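Local coordinates for protein glycerol-3-phosphate dehydrogenase [NAD(+)] (Dunaliella salina, PDB 6IUY) that probably interconverts dihydroxyacetone phosphate and sn-glycerol 3-phosphate with NAD(H), and joins to this dehydrogenase a magnesium-binding haloacid dehalogenase-like phosphatase domain, at residues A[187-192]-A[201-206]; A[212-217]-A[239-244]; A[530-535]-A[550-555]. One frame throughout, in Å; residues are numbered along the deposited sequence.

Interaction 1 (A[187-192]-A[201-206]); sequences RAIERI and IIMVGD. With MG (magnesium ion), chain F.
Ile189 and Ile192, one helical turn apart on helix 184-195, rest against Ile201 and Met203 of strand 201-205 in a contact of apolar side chains. The closest touch is methyl to methyl: CG2 of Ile192 lies 4.1 Å from CD1 of Ile201, the two side chains crossing at a slant. Ile201 carries CG1 anti to its carbonyl carbon (chi1 -50°), and the extended branch beyond it takes CD1 to the helix, where it also lies near the carbonyl oxygen of Ile189. The rest is looser. CG2 of Ile201 lies 4.4 Å from CD1 of Ile189, and Ile189 CD1 is also 4.4 Å from CB of Met203, so one methyl bridges two residues on the same face of the strand. Helix and strand run roughly antiparallel: the N-to-C directions of the short segments make an angle of 153°, and their axes approach to 10.5 Å, the usual spacing of a helix laid on a sheet. Around this layer, Cys39 of strand 37-40 touches Ile192, Ile201 and Met203, while Ile131 and Phe129 of strand 127-131 pack on the helix. Strand 201-205 sits inside the parallel sheet of the haloacid dehalogenase-like domain. Just past its end, and apart from the helix, Asp206 binds the magnesium ion through OD1 at 2.2 Å; the ion is also bound by Asp41 OD2 and the backbone O of Asp43. The contact between helix and strand itself rests on the burial of hydrocarbon groups, with no polar bond between the two segments.

Interaction 2 (A[212-217]-A[239-244]); sequences EAMQGS and QADWFV
Gln215, Gln239 and Met214 carry most of this surface contact, which joins the end of helix 208-215 to the approach to edge strand 242-244 in the parallel sheet of the haloacid dehalogenase-like fold. Gln215 reaches over end first, and its NE2 meets the flank of the extended Gln239 chain, which crosses it at about a right angle; the two amide planes are turned 46° apart. NE2 of Gln215 lies against the side of Gln239 from CB, at 3.7 Å, to the amide carbon CD, at 3.4 Å. It also comes within 3.2 Å of NE2 of Gln239. Two donors so close cannot bond to each other, so the pair as modelled brings no polar attraction and is probably somewhat unfavourable. Both glutamines are exposed, and this touch lies at the protein surface. Next to Gln215 in sequence, Met214 has CG anti to its backbone N (chi1 171°) and continues fully extended, which carries its thioether away from the helix toward Asp241. The two side chains cross almost perpendicularly. Asp241 is positioned from the sheet: its OD2 accepts a hydrogen bond from the backbone N of Phe224 in the adjacent strand 223-227, and its side chain also touches Ala223. Behind this front the helix ends, Gly216 being the first residue to leave helical angles, though its N still bonds to Glu212 O. The oxygen that takes the Phe224 N-H is also the one the sulfur approaches: SD of Met214 stands 3.5 Å from OD2 of Asp241.

Interaction 3 (A[530-535]-A[550-555]); sequences RRVAEA and EKLEKE
Val532 and Leu552 lie alongside one another, pointing opposite ways, where two helices, 528-541 and 549-556, pack together in the all-helical C-terminal part of the dehydrogenase. The backbones come near at this pair, CA of Val532 and CA of Leu552 being 6.7 Å apart. Val532 holds CG1 anti to its backbone N (chi1 176°), which turns this methyl toward the facing helix, and it meets Leu552 low on the side chain, 3.8 Å from CB. Leu552 in turn sends its branched end past the valine and onto the backbone of the first helix. Its CG is anti to the carbonyl carbon (chi1 -66°), and from there CD1 arrives 4.0 Å from O of Val532 and 4.3 Å from C of Ala535. The valine thus meets the root of the leucine, while the leucine's end lies on the backbone of helix 528-541. Ala535, a turn after Val532, directs its CB bond toward the second helix, yet it is its backbone carbon that takes the contact. Trp536 and Lys539 also touch Leu552, and Phe549, Leu557 and Leu562 touch Val532; both central side chains are buried. Helix 528-541 begins at Arg528 and Asn529, which bind dihydroxyacetone phosphate, and the valine side chain lies about 8 Å from the bound ligand; the packing therefore joins helix 549-556 to a helix that starts at the substrate site. Away from the interface Arg530 pairs with Asp475 through NH1 and with Glu534 one turn on. In the latter salt bridge NH2 of Arg530 gives a hydrogen bond to OE1 of Glu534, 3.0 Å long and 161° at the hydrogen, with the acceptor nearly in the guanidinium plane but met from above its own carboxylate.

Interactions 1 and 2 are neighbours in the phosphatase-like domain, their centres about 10 Å apart, and strand 201-205 leads directly into helix 208-215. Their side chains touch: Ala213 CB packs 3.6 Å from Met203 CG and 4.0 Å from Ile189 CD1, and Ser217 OG lies 2.6 Å from Glu190 OE2 in a probable hydrogen bond. Interaction 1 includes a magnesium ligand, while interaction 2 lies away from the metal and ligand sites. Interaction 3 belongs to the dehydrogenase on the opposite side of the chain's centre, near bound dihydroxyacetone phosphate. Its centre is about 61 Å from that of interaction 1, and the nearest atoms of the two are about 48 Å apart.

Interaction 1 (A[187-192]-A[201-206])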
ATOM      1  N   ARG A 187      42.641 -15.172  -0.883  1.00 58.50           N
ATOM      2  CA  ARG A 187      41.716 -15.453   0.221  1.00 62.02           C
ATOM      3  C   ARG A 187      40.856 -14.232   0.558  1.00 54.89           C
ATOM      4  O   ARG A 187      39.654 -14.363   0.795  1.00 58.05           O
ATOM      5  CB  ARG A 187      42.481 -15.936   1.464  1.00 55.24           C
ATOM      6  CG  ARG A 187      42.944 -17.389   1.342  1.00 67.99           C
ATOM      7  CD  ARG A 187      43.705 -17.913   2.569  1.00 73.94           C
ATOM      8  NE  ARG A 187      44.191 -19.278   2.338  1.00 83.19           N
ATOM      9  CZ  ARG A 187      44.677 -20.089   3.279  1.00 85.05           C
ATOM     10  NH1 ARG A 187      44.749 -19.685   4.544  1.00 80.07           N
ATOM     11  NH2 ARG A 187      45.088 -21.312   2.953  1.00 75.01           N
ATOM     12  N   ALA A 188      41.469 -13.054   0.570  1.00 46.52           N
ATOM     13  CA  ALA A 188      40.727 -11.812   0.756  1.00 51.40           C
ATOM     14  C   ALA A 188      39.689 -11.615  -0.345  1.00 54.29           C
ATOM     15  O   ALA A 188      38.625 -11.061  -0.098  1.00 51.14           O
ATOM     16  CB  ALA A 188      41.669 -10.625   0.795  1.00 49.36           C
ATOM     17  N   ILE A 189      39.996 -12.050  -1.565  1.00 54.48           N
ATOM     18  CA  ILE A 189      39.027 -11.927  -2.648  1.00 54.79           C
ATOM     19  C   ILE A 189      37.900 -12.935  -2.447  1.00 54.77           C
ATOM     20  O   ILE A 189      36.744 -12.637  -2.736  1.00 53.53           O
ATOM     21  CB  ILE A 189      39.682 -12.104  -4.032  1.00 52.34           C
ATOM     22  CG1 ILE A 189      40.247 -10.763  -4.499  1.00 53.52           C
ATOM     23  CG2 ILE A 189      38.676 -12.586  -5.054  1.00 53.53           C
ATOM     24  CD1 ILE A 189      40.739 -10.771  -5.912  1.00 51.06           C
ATOM     25  N   GLU A 190      38.230 -14.107  -1.908  1.00 54.80           N
ATOM     26  CA  GLU A 190      37.226 -15.128  -1.609  1.00 51.68           C
ATOM     27  C   GLU A 190      36.227 -14.686  -0.543  1.00 52.99           C
ATOM     28  O   GLU A 190      35.058 -15.074  -0.572  1.00 55.93           O
ATOM     29  CB  GLU A 190      37.901 -16.417  -1.153  1.00 55.45           C
ATOM     30  CG  GLU A 190      38.234 -17.381  -2.276  1.00 60.23           C
ATOM     31  CD  GLU A 190      39.154 -18.509  -1.822  1.00 69.18           C
ATOM     32  OE1 GLU A 190      39.623 -18.465  -0.663  1.00 69.42           O
ATOM     33  OE2 GLU A 190      39.411 -19.433  -2.623  1.00 71.26           O
ATOM     34  N   ARG A 191      36.698 -13.888   0.407  1.00 52.61           N
ATOM     35  CA  ARG A 191      35.849 -13.404   1.485  1.00 50.56           C
ATOM     36  C   ARG A 191      34.911 -12.324   0.967  1.00 52.65           C
ATOM     37  O   ARG A 191      33.734 -12.275   1.335  1.00 48.54           O
ATOM     38  CB  ARG A 191      36.698 -12.870   2.628  1.00 51.99           C
ATOM     39  CG  ARG A 191      37.561 -13.931   3.273  1.00 55.41           C
ATOM     40  CD  ARG A 191      37.479 -13.818   4.776  1.00 61.72           C
ATOM     41  NE  ARG A 191      38.380 -12.801   5.293  1.00 59.56           N
ATOM     42  CZ  ARG A 191      38.059 -11.947   6.257  1.00 61.15           C
ATOM     43  NH1 ARG A 191      36.841 -11.977   6.795  1.00 56.70           N
ATOM     44  NH2 ARG A 191      38.953 -11.054   6.673  1.00 56.91           N
ATOM     45  N   ILE A 192      35.453 -11.463   0.104  1.00 52.60           N
ATOM     46  CA  ILE A 192      34.683 -10.436  -0.594  1.00 49.36           C
ATOM     47  C   ILE A 192      33.553 -11.058  -1.414  1.00 51.80           C
ATOM     48  O   ILE A 192      32.426 -10.564  -1.402  1.00 52.12           O
ATOM     49  CB  ILE A 192      35.599  -9.585  -1.514  1.00 48.78           C
ATOM     50  CG1 ILE A 192      36.404  -8.575  -0.688  1.00 49.11           C
ATOM     51  CG2 ILE A 192      34.795  -8.864  -2.569  1.00 50.75           C
ATOM     52  CD1 ILE A 192      37.494  -7.878  -1.477  1.00 46.29           C
ATOM     53  N   ILE A 201      35.102  -9.724 -10.268  1.00 53.87           N
ATOM     54  CA  ILE A 201      36.044  -8.997  -9.418  1.00 53.63           C
ATOM     55  C   ILE A 201      37.430  -8.962 -10.069  1.00 51.01           C
ATOM     56  O   ILE A 201      37.962  -9.992 -10.472  1.00 53.03           O
ATOM     57  CB  ILE A 201      36.151  -9.632  -8.008  1.00 49.30           C
ATOM     58  CG1 ILE A 201      34.758  -9.849  -7.408  1.00 57.20           C
ATOM     59  CG2 ILE A 201      36.987  -8.756  -7.096  1.00 49.55           C
ATOM     60  CD1 ILE A 201      34.751 -10.724  -6.176  1.00 55.93           C
ATOM     61  N   ILE A 202      38.002  -7.767 -10.163  1.00 48.20           N
ATOM     62  CA  ILE A 202      39.249  -7.544 -10.866  1.00 51.70           C
ATOM     63  C   ILE A 202      40.347  -7.337  -9.838  1.00 53.74           C
ATOM     64  O   ILE A 202      40.096  -6.709  -8.801  1.00 51.61           O
ATOM     65  CB  ILE A 202      39.174  -6.288 -11.800  1.00 54.47           C
ATOM     66  CG1 ILE A 202      37.901  -6.297 -12.659  1.00 53.41           C
ATOM     67  CG2 ILE A 202      40.450  -6.129 -12.644  1.00 52.34           C
ATOM     68  CD1 ILE A 202      37.703  -7.541 -13.506  1.00 48.58           C
ATOM     69  N   MET A 203      41.548  -7.864 -10.105  1.00 49.59           N
ATOM     70  CA  MET A 203      42.706  -7.518  -9.282  1.00 50.82           C
ATOM     71  C   MET A 203      43.666  -6.637 -10.073  1.00 53.93           C
ATOM     72  O   MET A 203      44.040  -6.968 -11.205  1.00 55.27           O
ATOM     73  CB  MET A 203      43.433  -8.766  -8.763  1.00 54.18           C
ATOM     74  CG  MET A 203      44.660  -8.446  -7.873  1.00 51.87           C
ATOM     75  SD  MET A 203      44.245  -8.000  -6.161  1.00 54.08           S
ATOM     76  CE  MET A 203      45.038  -6.407  -5.983  1.00 51.21           C
ATOM     77  N   VAL A 204      44.061  -5.515  -9.476  1.00 51.90           N
ATOM     78  CA  VAL A 204      45.026  -4.615 -10.101  1.00 56.36           C
ATOM     79  C   VAL A 204      46.242  -4.456  -9.199  1.00 58.31           C
ATOM     80  O   VAL A 204      46.101  -4.001  -8.056  1.00 54.38           O
ATOM     81  CB  VAL A 204      44.422  -3.222 -10.379  1.00 54.99           C
ATOM     82  CG1 VAL A 204      45.378  -2.398 -11.231  1.00 53.28           C
ATOM     83  CG2 VAL A 204      43.070  -3.350 -11.063  1.00 49.43           C
ATOM     84  N   GLY A 205      47.421  -4.827  -9.710  1.00 57.91           N
ATOM     85  CA  GLY A 205      48.664  -4.737  -8.951  1.00 61.30           C
ATOM     86  C   GLY A 205      49.964  -5.016  -9.707  1.00 65.23           C
ATOM     87  O   GLY A 205      49.963  -5.316 -10.905  1.00 61.49           O
ATOM     88  N   ASP A 206      51.085  -4.919  -8.992  1.00 69.21           N
ATOM     89  CA  ASP A 206      52.412  -5.090  -9.587  1.00 67.90           C
ATOM     90  C   ASP A 206      53.101  -6.408  -9.197  1.00 73.10           C
ATOM     91  O   ASP A 206      53.754  -7.045 -10.022  1.00 76.59           O
ATOM     92  CB  ASP A 206      53.319  -3.905  -9.209  1.00 69.04           C
ATOM     93  CG  ASP A 206      53.486  -3.734  -7.697  1.00 70.66           C
ATOM     94  OD1 ASP A 206      52.478  -3.829  -6.960  1.00 66.86           O
ATOM     95  OD2 ASP A 206      54.631  -3.491  -7.246  1.00 71.97           O
TER
HETATM   96 MG    MG F 704      52.849  -4.051  -4.790  1.00 59.38          MG

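Interaction 2 (A[212-217]-A[239-244])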
ATOM      1  N   GLU A 212      48.775 -13.786  -7.603  1.00 59.89           N
ATOM      2  CA  GLU A 212      48.256 -14.852  -6.764  1.00 61.35           C
ATOM      3  C   GLU A 212      46.753 -14.686  -6.539  1.00 61.66           C
ATOM      4  O   GLU A 212      46.019 -15.678  -6.482  1.00 62.47           O
ATOM      5  CB  GLU A 212      49.006 -14.880  -5.425  1.00 61.21           C
ATOM      6  CG  GLU A 212      48.704 -16.093  -4.564  1.00 58.96           C
ATOM      7  CD  GLU A 212      47.419 -15.951  -3.760  1.00 62.83           C
ATOM      8  OE1 GLU A 212      47.186 -14.864  -3.176  1.00 60.72           O
ATOM      9  OE2 GLU A 212      46.649 -16.934  -3.712  1.00 58.94           O
ATOM     10  N   ALA A 213      46.304 -13.432  -6.424  1.00 60.36           N
ATOM     11  CA  ALA A 213      44.887 -13.120  -6.203  1.00 57.31           C
ATOM     12  C   ALA A 213      43.981 -13.847  -7.181  1.00 55.66           C
ATOM     13  O   ALA A 213      42.884 -14.232  -6.817  1.00 61.47           O
ATOM     14  CB  ALA A 213      44.648 -11.627  -6.289  1.00 56.91           C
ATOM     15  N   MET A 214      44.448 -14.056  -8.409  1.00 59.29           N
ATOM     16  CA  MET A 214      43.695 -14.807  -9.413  1.00 58.95           C
ATOM     17  C   MET A 214      44.040 -16.294  -9.471  1.00 60.41           C
ATOM     18  O   MET A 214      43.147 -17.144  -9.503  1.00 59.67           O
ATOM     19  CB  MET A 214      43.912 -14.224 -10.812  1.00 56.55           C
ATOM     20  CG  MET A 214      43.308 -15.143 -11.875  1.00 65.96           C
ATOM     21  SD  MET A 214      43.810 -14.836 -13.577  1.00 78.69           S
ATOM     22  CE  MET A 214      43.184 -16.317 -14.389  1.00 79.18           C
ATOM     23  N   GLN A 215      45.336 -16.596  -9.517  1.00 62.66           N
ATOM     24  CA  GLN A 215      45.825 -17.967  -9.713  1.00 62.88           C
ATOM     25  C   GLN A 215      45.599 -18.903  -8.526  1.00 63.44           C
ATOM     26  O   GLN A 215      45.347 -20.092  -8.713  1.00 66.08           O
ATOM     27  CB  GLN A 215      47.319 -17.948 -10.037  1.00 66.27           C
ATOM     28  CG  GLN A 215      47.678 -17.378 -11.397  1.00 64.17           C
ATOM     29  CD  GLN A 215      49.173 -17.179 -11.538  1.00 72.98           C
ATOM     30  OE1 GLN A 215      49.929 -17.386 -10.584  1.00 70.80           O
ATOM     31  NE2 GLN A 215      49.612 -16.770 -12.725  1.00 74.45           N
ATOM     32  N   GLY A 216      45.719 -18.383  -7.307  1.00 64.03           N
ATOM     33  CA  GLY A 216      45.425 -19.172  -6.121  1.00 64.99           C
ATOM     34  C   GLY A 216      43.924 -19.304  -5.969  1.00 66.52           C
ATOM     35  O   GLY A 216      43.230 -18.313  -5.774  1.00 78.26           O
ATOM     36  N   SER A 217      43.410 -20.517  -6.087  1.00 67.02           N
ATOM     37  CA  SER A 217      41.971 -20.762  -5.939  1.00 70.78           C
ATOM     38  C   SER A 217      41.130 -20.219  -7.090  1.00 68.33           C
ATOM     39  O   SER A 217      41.478 -19.216  -7.721  1.00 67.52           O
ATOM     40  CB  SER A 217      41.453 -20.171  -4.620  1.00 72.02           C
ATOM     41  OG  SER A 217      40.645 -19.026  -4.842  1.00 67.18           O
ATOM     42  N   GLN A 239      52.225 -13.321 -16.986  1.00 78.02           N
ATOM     43  CA  GLN A 239      51.008 -14.096 -16.756  1.00 77.81           C
ATOM     44  C   GLN A 239      49.794 -13.189 -16.488  1.00 74.69           C
ATOM     45  O   GLN A 239      48.691 -13.672 -16.246  1.00 71.87           O
ATOM     46  CB  GLN A 239      51.214 -15.080 -15.599  1.00 77.84           C
ATOM     47  CG  GLN A 239      52.236 -16.179 -15.889  1.00 79.22           C
ATOM     48  CD  GLN A 239      52.291 -17.247 -14.798  1.00 84.94           C
ATOM     49  OE1 GLN A 239      53.089 -17.155 -13.858  1.00 80.06           O
ATOM     50  NE2 GLN A 239      51.445 -18.270 -14.925  1.00 80.65           N
ATOM     51  N   ALA A 240      50.000 -11.876 -16.549  1.00 71.82           N
ATOM     52  CA  ALA A 240      48.911 -10.926 -16.345  1.00 67.59           C
ATOM     53  C   ALA A 240      47.917 -10.968 -17.496  1.00 71.44           C
ATOM     54  O   ALA A 240      48.280 -11.251 -18.643  1.00 71.60           O
ATOM     55  CB  ALA A 240      49.458  -9.517 -16.176  1.00 65.50           C
ATOM     56  N   ASP A 241      46.660 -10.668 -17.184  1.00 65.96           N
ATOM     57  CA  ASP A 241      45.594 -10.650 -18.176  1.00 62.71           C
ATOM     58  C   ASP A 241      45.635  -9.381 -19.009  1.00 60.60           C
ATOM     59  O   ASP A 241      44.971  -9.275 -20.043  1.00 62.12           O
ATOM     60  CB  ASP A 241      44.232 -10.773 -17.492  1.00 65.79           C
ATOM     61  CG  ASP A 241      43.899 -12.191 -17.114  1.00 63.73           C
ATOM     62  OD1 ASP A 241      44.137 -13.089 -17.946  1.00 64.16           O
ATOM     63  OD2 ASP A 241      43.394 -12.406 -15.992  1.00 64.03           O
ATOM     64  N   TRP A 242      46.418  -8.416 -18.554  1.00 60.99           N
ATOM     65  CA  TRP A 242      46.459  -7.117 -19.200  1.00 61.93           C
ATOM     66  C   TRP A 242      47.563  -6.311 -18.525  1.00 63.53           C
ATOM     67  O   TRP A 242      47.571  -6.167 -17.309  1.00 61.53           O
ATOM     68  CB  TRP A 242      45.087  -6.430 -19.090  1.00 61.78           C
ATOM     69  CG  TRP A 242      44.954  -5.106 -19.775  1.00 64.38           C
ATOM     70  CD1 TRP A 242      45.893  -4.469 -20.526  1.00 70.94           C
ATOM     71  CD2 TRP A 242      43.800  -4.251 -19.769  1.00 66.65           C
ATOM     72  NE1 TRP A 242      45.400  -3.270 -20.989  1.00 70.39           N
ATOM     73  CE2 TRP A 242      44.119  -3.111 -20.536  1.00 69.35           C
ATOM     74  CE3 TRP A 242      42.531  -4.337 -19.190  1.00 60.88           C
ATOM     75  CZ2 TRP A 242      43.215  -2.070 -20.740  1.00 69.69           C
ATOM     76  CZ3 TRP A 242      41.642  -3.303 -19.387  1.00 59.93           C
ATOM     77  CH2 TRP A 242      41.985  -2.186 -20.161  1.00 64.65           C
ATOM     78  N   PHE A 243      48.516  -5.819 -19.310  1.00 67.95           N
ATOM     79  CA  PHE A 243      49.616  -5.033 -18.758  1.00 66.77           C
ATOM     80  C   PHE A 243      49.468  -3.576 -19.158  1.00 65.22           C
ATOM     81  O   PHE A 243      49.301  -3.268 -20.338  1.00 70.98           O
ATOM     82  CB  PHE A 243      50.977  -5.577 -19.225  1.00 64.12           C
ATOM     83  CG  PHE A 243      52.136  -4.711 -18.827  1.00 66.04           C
ATOM     84  CD1 PHE A 243      52.592  -4.699 -17.519  1.00 68.22           C
ATOM     85  CD2 PHE A 243      52.763  -3.897 -19.755  1.00 69.94           C
ATOM     86  CE1 PHE A 243      53.653  -3.893 -17.142  1.00 70.74           C
ATOM     87  CE2 PHE A 243      53.826  -3.092 -19.386  1.00 74.68           C
ATOM     88  CZ  PHE A 243      54.272  -3.089 -18.078  1.00 73.82           C
ATOM     89  N   VAL A 244      49.528  -2.681 -18.178  1.00 61.14           N
ATOM     90  CA  VAL A 244      49.368  -1.263 -18.460  1.00 62.21           C
ATOM     91  C   VAL A 244      50.445  -0.436 -17.782  1.00 63.69           C
ATOM     92  O   VAL A 244      50.991  -0.831 -16.749  1.00 63.77           O
ATOM     93  CB  VAL A 244      47.969  -0.741 -18.021  1.00 68.17           C
ATOM     94  CG1 VAL A 244      46.991  -1.898 -17.842  1.00 63.70           C
ATOM     95  CG2 VAL A 244      48.068   0.086 -16.752  1.00 60.43           C
TER

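Interaction 3 (A[530-535]-A[550-555])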
ATOM      1  N   ARG A 530      -8.585  10.988 -16.618  1.00 38.67           N
ATOM      2  CA  ARG A 530      -9.648  11.555 -15.771  1.00 38.96           C
ATOM      3  C   ARG A 530     -10.290  12.719 -16.479  1.00 39.77           C
ATOM      4  O   ARG A 530     -11.508  12.884 -16.450  1.00 36.47           O
ATOM      5  CB  ARG A 530      -9.093  12.036 -14.420  1.00 33.76           C
ATOM      6  CG  ARG A 530     -10.127  12.647 -13.474  1.00 36.03           C
ATOM      7  CD  ARG A 530      -9.582  13.826 -12.705  1.00 37.43           C
ATOM      8  NE  ARG A 530      -9.663  15.054 -13.501  1.00 42.85           N
ATOM      9  CZ  ARG A 530     -10.808  15.643 -13.831  1.00 44.99           C
ATOM     10  NH1 ARG A 530     -11.969  15.108 -13.445  1.00 40.30           N
ATOM     11  NH2 ARG A 530     -10.796  16.749 -14.556  1.00 43.92           N
ATOM     12  N   ARG A 531      -9.458  13.546 -17.108  1.00 38.67           N
ATOM     13  CA  ARG A 531      -9.942  14.802 -17.672  1.00 37.63           C
ATOM     14  C   ARG A 531     -10.867  14.558 -18.849  1.00 44.44           C
ATOM     15  O   ARG A 531     -11.940  15.176 -18.956  1.00 43.37           O
ATOM     16  CB  ARG A 531      -8.780  15.679 -18.102  1.00 44.25           C
ATOM     17  CG  ARG A 531      -9.226  17.041 -18.618  1.00 46.69           C
ATOM     18  CD  ARG A 531      -8.057  17.827 -19.201  1.00 45.35           C
ATOM     19  NE  ARG A 531      -8.537  18.716 -20.251  1.00 55.67           N
ATOM     20  CZ  ARG A 531      -7.916  18.907 -21.410  1.00 48.00           C
ATOM     21  NH1 ARG A 531      -6.781  18.274 -21.667  1.00 46.03           N
ATOM     22  NH2 ARG A 531      -8.437  19.731 -22.308  1.00 53.54           N
ATOM     23  N   VAL A 532     -10.463  13.640 -19.725  1.00 35.05           N
ATOM     24  CA  VAL A 532     -11.267  13.302 -20.881  1.00 37.45           C
ATOM     25  C   VAL A 532     -12.512  12.502 -20.539  1.00 36.43           C
ATOM     26  O   VAL A 532     -13.547  12.640 -21.198  1.00 33.22           O
ATOM     27  CB  VAL A 532     -10.460  12.482 -21.908  1.00 34.46           C
ATOM     28  CG1 VAL A 532     -11.368  12.072 -23.064  1.00 30.65           C
ATOM     29  CG2 VAL A 532      -9.272  13.291 -22.396  1.00 32.02           C
ATOM     30  N   ALA A 533     -12.389  11.620 -19.556  1.00 30.44           N
ATOM     31  CA  ALA A 533     -13.486  10.768 -19.172  1.00 36.86           C
ATOM     32  C   ALA A 533     -14.565  11.609 -18.490  1.00 37.46           C
ATOM     33  O   ALA A 533     -15.743  11.368 -18.687  1.00 38.44           O
ATOM     34  CB  ALA A 533     -13.006   9.639 -18.267  1.00 30.92           C
ATOM     35  N   GLU A 534     -14.156  12.619 -17.728  1.00 39.08           N
ATOM     36  CA  GLU A 534     -15.099  13.573 -17.160  1.00 40.22           C
ATOM     37  C   GLU A 534     -15.938  14.213 -18.268  1.00 44.25           C
ATOM     38  O   GLU A 534     -17.174  14.198 -18.205  1.00 41.48           O
ATOM     39  CB  GLU A 534     -14.368  14.654 -16.364  1.00 40.16           C
ATOM     40  CG  GLU A 534     -15.262  15.847 -15.927  1.00 41.85           C
ATOM     41  CD  GLU A 534     -14.527  16.808 -14.991  1.00 51.61           C
ATOM     42  OE1 GLU A 534     -13.556  17.466 -15.422  1.00 59.31           O
ATOM     43  OE2 GLU A 534     -14.896  16.898 -13.809  1.00 57.03           O
ATOM     44  N   ALA A 535     -15.274  14.770 -19.282  1.00 38.55           N
ATOM     45  CA  ALA A 535     -15.982  15.397 -20.405  1.00 33.78           C
ATOM     46  C   ALA A 535     -16.883  14.407 -21.138  1.00 37.74           C
ATOM     47  O   ALA A 535     -18.013  14.731 -21.494  1.00 43.50           O
ATOM     48  CB  ALA A 535     -14.993  16.026 -21.363  1.00 34.51           C
ATOM     49  N   GLU A 550     -12.270   8.680 -28.737  1.00 42.79           N
ATOM     50  CA  GLU A 550     -11.369   9.002 -29.825  1.00 43.75           C
ATOM     51  C   GLU A 550     -11.566  10.437 -30.291  1.00 44.04           C
ATOM     52  O   GLU A 550     -10.596  11.174 -30.462  1.00 44.23           O
ATOM     53  CB  GLU A 550     -11.565   8.044 -30.989  1.00 43.99           C
ATOM     54  CG  GLU A 550     -10.484   8.210 -32.031  1.00 54.64           C
ATOM     55  CD  GLU A 550     -10.545   7.149 -33.113  1.00 66.13           C
ATOM     56  OE1 GLU A 550     -11.579   6.435 -33.196  1.00 67.43           O
ATOM     57  OE2 GLU A 550      -9.556   7.035 -33.871  1.00 69.45           O
ATOM     58  N   LYS A 551     -12.818  10.849 -30.488  1.00 43.60           N
ATOM     59  CA  LYS A 551     -13.090  12.231 -30.874  1.00 44.11           C
ATOM     60  C   LYS A 551     -12.580  13.239 -29.843  1.00 40.62           C
ATOM     61  O   LYS A 551     -11.966  14.244 -30.207  1.00 40.15           O
ATOM     62  CB  LYS A 551     -14.591  12.454 -31.085  1.00 44.76           C
ATOM     63  CG  LYS A 551     -15.183  11.837 -32.359  1.00 52.34           C
ATOM     64  CD  LYS A 551     -16.707  12.065 -32.395  1.00 54.09           C
ATOM     65  CE  LYS A 551     -17.379  11.406 -33.590  1.00 67.98           C
ATOM     66  NZ  LYS A 551     -18.847  11.722 -33.630  1.00 73.19           N
ATOM     67  N   LEU A 552     -12.839  12.984 -28.560  1.00 39.18           N
ATOM     68  CA  LEU A 552     -12.427  13.904 -27.497  1.00 36.36           C
ATOM     69  C   LEU A 552     -10.920  13.980 -27.370  1.00 35.58           C
ATOM     70  O   LEU A 552     -10.358  15.042 -27.060  1.00 38.90           O
ATOM     71  CB  LEU A 552     -13.051  13.479 -26.145  1.00 34.51           C
ATOM     72  CG  LEU A 552     -14.574  13.610 -26.091  1.00 41.03           C
ATOM     73  CD1 LEU A 552     -15.177  12.969 -24.809  1.00 38.72           C
ATOM     74  CD2 LEU A 552     -14.978  15.085 -26.210  1.00 32.28           C
ATOM     75  N   GLU A 553     -10.251  12.853 -27.593  1.00 40.73           N
ATOM     76  CA  GLU A 553      -8.786  12.841 -27.551  1.00 37.46           C
ATOM     77  C   GLU A 553      -8.241  13.859 -28.559  1.00 38.60           C
ATOM     78  O   GLU A 553      -7.347  14.664 -28.250  1.00 37.95           O
ATOM     79  CB  GLU A 553      -8.246  11.427 -27.835  1.00 41.85           C
ATOM     80  CG  GLU A 553      -6.710  11.354 -27.970  1.00 40.64           C
ATOM     81  CD  GLU A 553      -6.225  10.004 -28.473  1.00 44.49           C
ATOM     82  OE1 GLU A 553      -6.522   9.634 -29.637  1.00 46.43           O
ATOM     83  OE2 GLU A 553      -5.530   9.301 -27.707  1.00 44.35           O
ATOM     84  N   LYS A 554      -8.832  13.858 -29.748  1.00 38.65           N
ATOM     85  CA  LYS A 554      -8.434  14.754 -30.820  1.00 36.52           C
ATOM     86  C   LYS A 554      -8.740  16.195 -30.419  1.00 38.49           C
ATOM     87  O   LYS A 554      -7.911  17.115 -30.557  1.00 37.55           O
ATOM     88  CB  LYS A 554      -9.164  14.355 -32.114  1.00 44.91           C
ATOM     89  CG  LYS A 554      -8.645  15.000 -33.392  1.00 46.87           C
ATOM     90  CD  LYS A 554      -8.646  13.992 -34.545  1.00 53.17           C
ATOM     91  CE  LYS A 554      -7.494  12.990 -34.386  1.00 61.72           C
ATOM     92  NZ  LYS A 554      -7.415  11.941 -35.447  1.00 56.88           N
ATOM     93  N   GLU A 555      -9.922  16.378 -29.852  1.00 35.60           N
ATOM     94  CA  GLU A 555     -10.404  17.707 -29.486  1.00 38.91           C
ATOM     95  C   GLU A 555      -9.708  18.298 -28.253  1.00 38.88           C
ATOM     96  O   GLU A 555      -9.525  19.516 -28.174  1.00 34.56           O
ATOM     97  CB  GLU A 555     -11.924  17.632 -29.251  1.00 41.31           C
ATOM     98  CG  GLU A 555     -12.642  18.921 -28.826  1.00 39.73           C
ATOM     99  CD  GLU A 555     -14.130  18.651 -28.482  1.00 51.22           C
ATOM    100  OE1 GLU A 555     -14.700  17.662 -29.001  1.00 53.01           O
ATOM    101  OE2 GLU A 555     -14.719  19.396 -27.666  1.00 54.37           O
TER